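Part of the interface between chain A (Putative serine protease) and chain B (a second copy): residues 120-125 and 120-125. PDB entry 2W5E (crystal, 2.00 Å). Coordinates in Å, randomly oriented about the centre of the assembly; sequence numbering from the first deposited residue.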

# COMPACT_ATOMS: atom_id res chain seq x y z
N VAL A 120 27.92 -12.48 10.79
CA VAL A 120 26.64 -12.80 11.42
C VAL A 120 26.62 -12.34 12.88
O VAL A 120 27.67 -12.20 13.50
CB VAL A 120 26.24 -14.31 11.30
CG1 VAL A 120 25.89 -14.65 9.86
CG2 VAL A 120 27.34 -15.23 11.83
N ARG A 121 25.43 -12.11 13.41
CA ARG A 121 25.27 -11.59 14.77
C ARG A 121 25.17 -12.68 15.84
O ARG A 121 25.30 -12.39 17.03
CB ARG A 121 24.08 -10.62 14.84
CG ARG A 121 24.33 -9.28 14.15
CD ARG A 121 25.25 -8.39 14.97
NE ARG A 121 25.85 -7.32 14.18
CZ ARG A 121 26.74 -6.45 14.66
NH1 ARG A 121 27.14 -6.51 15.93
NH2 ARG A 121 27.23 -5.50 13.86
N THR A 122 24.93 -13.91 15.41
CA THR A 122 24.92 -15.04 16.34
C THR A 122 25.68 -16.24 15.78
O THR A 122 25.79 -16.42 14.57
CB THR A 122 23.49 -15.45 16.78
OG1 THR A 122 23.57 -16.41 17.84
CG2 THR A 122 22.69 -16.05 15.63
N GLN A 123 26.22 -17.06 16.69
CA GLN A 123 26.84 -18.32 16.31
C GLN A 123 25.76 -19.40 16.26
O GLN A 123 25.97 -20.47 15.68
CB GLN A 123 27.95 -18.71 17.30
CG GLN A 123 29.11 -17.73 17.37
CD GLN A 123 30.27 -18.23 18.23
OE1 GLN A 123 30.39 -19.43 18.51
NE2 GLN A 123 31.14 -17.31 18.64
N ASP A 124 24.61 -19.09 16.85
CA ASP A 124 23.46 -20.01 16.94
C ASP A 124 22.86 -20.42 15.59
O ASP A 124 23.33 -20.01 14.53
CB ASP A 124 22.37 -19.40 17.82
CG ASP A 124 22.77 -19.30 19.28
OD1 ASP A 124 23.12 -20.35 19.88
OD2 ASP A 124 22.72 -18.18 19.85
N GLY A 125 21.80 -21.22 15.66
CA GLY A 125 21.16 -21.82 14.49
C GLY A 125 20.48 -20.86 13.53
O GLY A 125 19.36 -20.40 13.78
N VAL B 120 19.31 -8.59 24.15
CA VAL B 120 19.83 -7.97 22.93
C VAL B 120 20.85 -8.89 22.25
O VAL B 120 21.36 -9.83 22.88
CB VAL B 120 20.45 -6.56 23.18
CG1 VAL B 120 19.37 -5.55 23.57
CG2 VAL B 120 21.56 -6.62 24.25
N ARG B 121 21.15 -8.61 20.99
CA ARG B 121 21.99 -9.49 20.18
C ARG B 121 23.43 -9.00 20.01
O ARG B 121 24.24 -9.65 19.35
CB ARG B 121 21.33 -9.74 18.81
CG ARG B 121 20.12 -10.66 18.86
CD ARG B 121 20.54 -12.12 18.99
NE ARG B 121 19.45 -13.00 19.38
CZ ARG B 121 19.58 -14.30 19.60
NH1 ARG B 121 20.77 -14.89 19.46
NH2 ARG B 121 18.53 -15.03 19.95
N THR B 122 23.74 -7.85 20.61
CA THR B 122 25.09 -7.29 20.59
C THR B 122 25.36 -6.53 21.88
O THR B 122 24.43 -6.03 22.52
CB THR B 122 25.33 -6.37 19.36
OG1 THR B 122 26.64 -5.78 19.45
CG2 THR B 122 24.32 -5.25 19.30
N GLN B 123 26.63 -6.46 22.25
CA GLN B 123 27.05 -5.71 23.43
C GLN B 123 27.54 -4.32 23.03
O GLN B 123 27.68 -3.44 23.88
CB GLN B 123 28.16 -6.45 24.18
CG GLN B 123 27.73 -7.79 24.76
CD GLN B 123 28.79 -8.39 25.67
OE1 GLN B 123 29.05 -7.88 26.76
NE2 GLN B 123 29.41 -9.48 25.22
N ASP B 124 27.79 -4.14 21.74
CA ASP B 124 28.19 -2.84 21.19
C ASP B 124 27.07 -1.80 21.34
O ASP B 124 26.00 -2.10 21.88
CB ASP B 124 28.62 -2.98 19.72
CG ASP B 124 29.76 -3.97 19.53
OD1 ASP B 124 30.57 -4.16 20.47
OD2 ASP B 124 29.85 -4.56 18.43
N GLY B 125 27.33 -0.58 20.87
CA GLY B 125 26.44 0.55 21.11
C GLY B 125 25.06 0.48 20.47
O GLY B 125 24.94 0.39 19.25
O HOH W 1 26.78 -9.82 17.66

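Two copies of the same loop meet here, neither stretch forming regular helix or strand. Their end-to-end directions lie 143° apart, so the loops run roughly antiparallel, and the closest approach of the backbones joins Arg121(A) to Arg121(B), whose CA atoms are 6.7 Å apart. From this central pair each arginine reaches along the other chain toward its threonine and aspartate, making a nearly symmetrical, reciprocal contact.

Charge provides the direct attraction. NH1 of Arg121(B) lies 3.8 Å from OD2 of Asp124(A), a long salt bridge with the carboxylate oxygen at the edge of the guanidinium, near its plane. The reciprocal pair is looser: NH1 of Arg121(A) and OD2 of Asp124(B) are 4.2 Å apart, beyond salt-bridge range, although opposite charges at that distance still attract. Arginine suits this role because its long side chain can span the gap between the loops and carry its charge to the threonine and aspartate of the partner loop. Both arginines do so in nearly the same conformation, with chi1 and chi2 in m and chi3 in t, and both CA-to-CB bonds point toward the opposing stretch. Aspartate suits the other end: its short side chain, with CA-to-CB directed toward the partner stretch, holds a negative charge near the incoming guanidinium.

The threonines supply polar neighbours for the same guanidinium groups. NH1 of Arg121(A) is 3.6 Å from OG1 of Thr122(B), and NH1 of Arg121(B) is likewise 3.6 Å from OG1 of Thr122(A). No direct hydrogen bond crosses between the stretches, so these are close polar contacts.

Within each loop, a hydrogen bond shapes the surface that the arginine meets. The backbone N of Asp124(A) donates to OG1 of Thr122(A) at 3.0 Å, and N of Asp124(B) donates to OG1 of Thr122(B), also at 3.0 Å. Threonine, with chi1 in t, is well suited to this place: its short side chain puts a hydroxyl close enough to its own backbone to accept the amide hydrogen two residues on.

Water solves a different problem at the centre. The carbonyl O atoms of Arg121(A) and Arg121(B) approach to 3.7 Å, and two acceptors cannot hydrogen-bond to each other. One water donates to both, at 3.0 Å to O of Arg121(A) and 3.1 Å to O of Arg121(B), turning an unfavourable pairing into a bridge.

The contact is small, burying 212 Å² over both sides. The arginines account for most of it, about 75 Å² each.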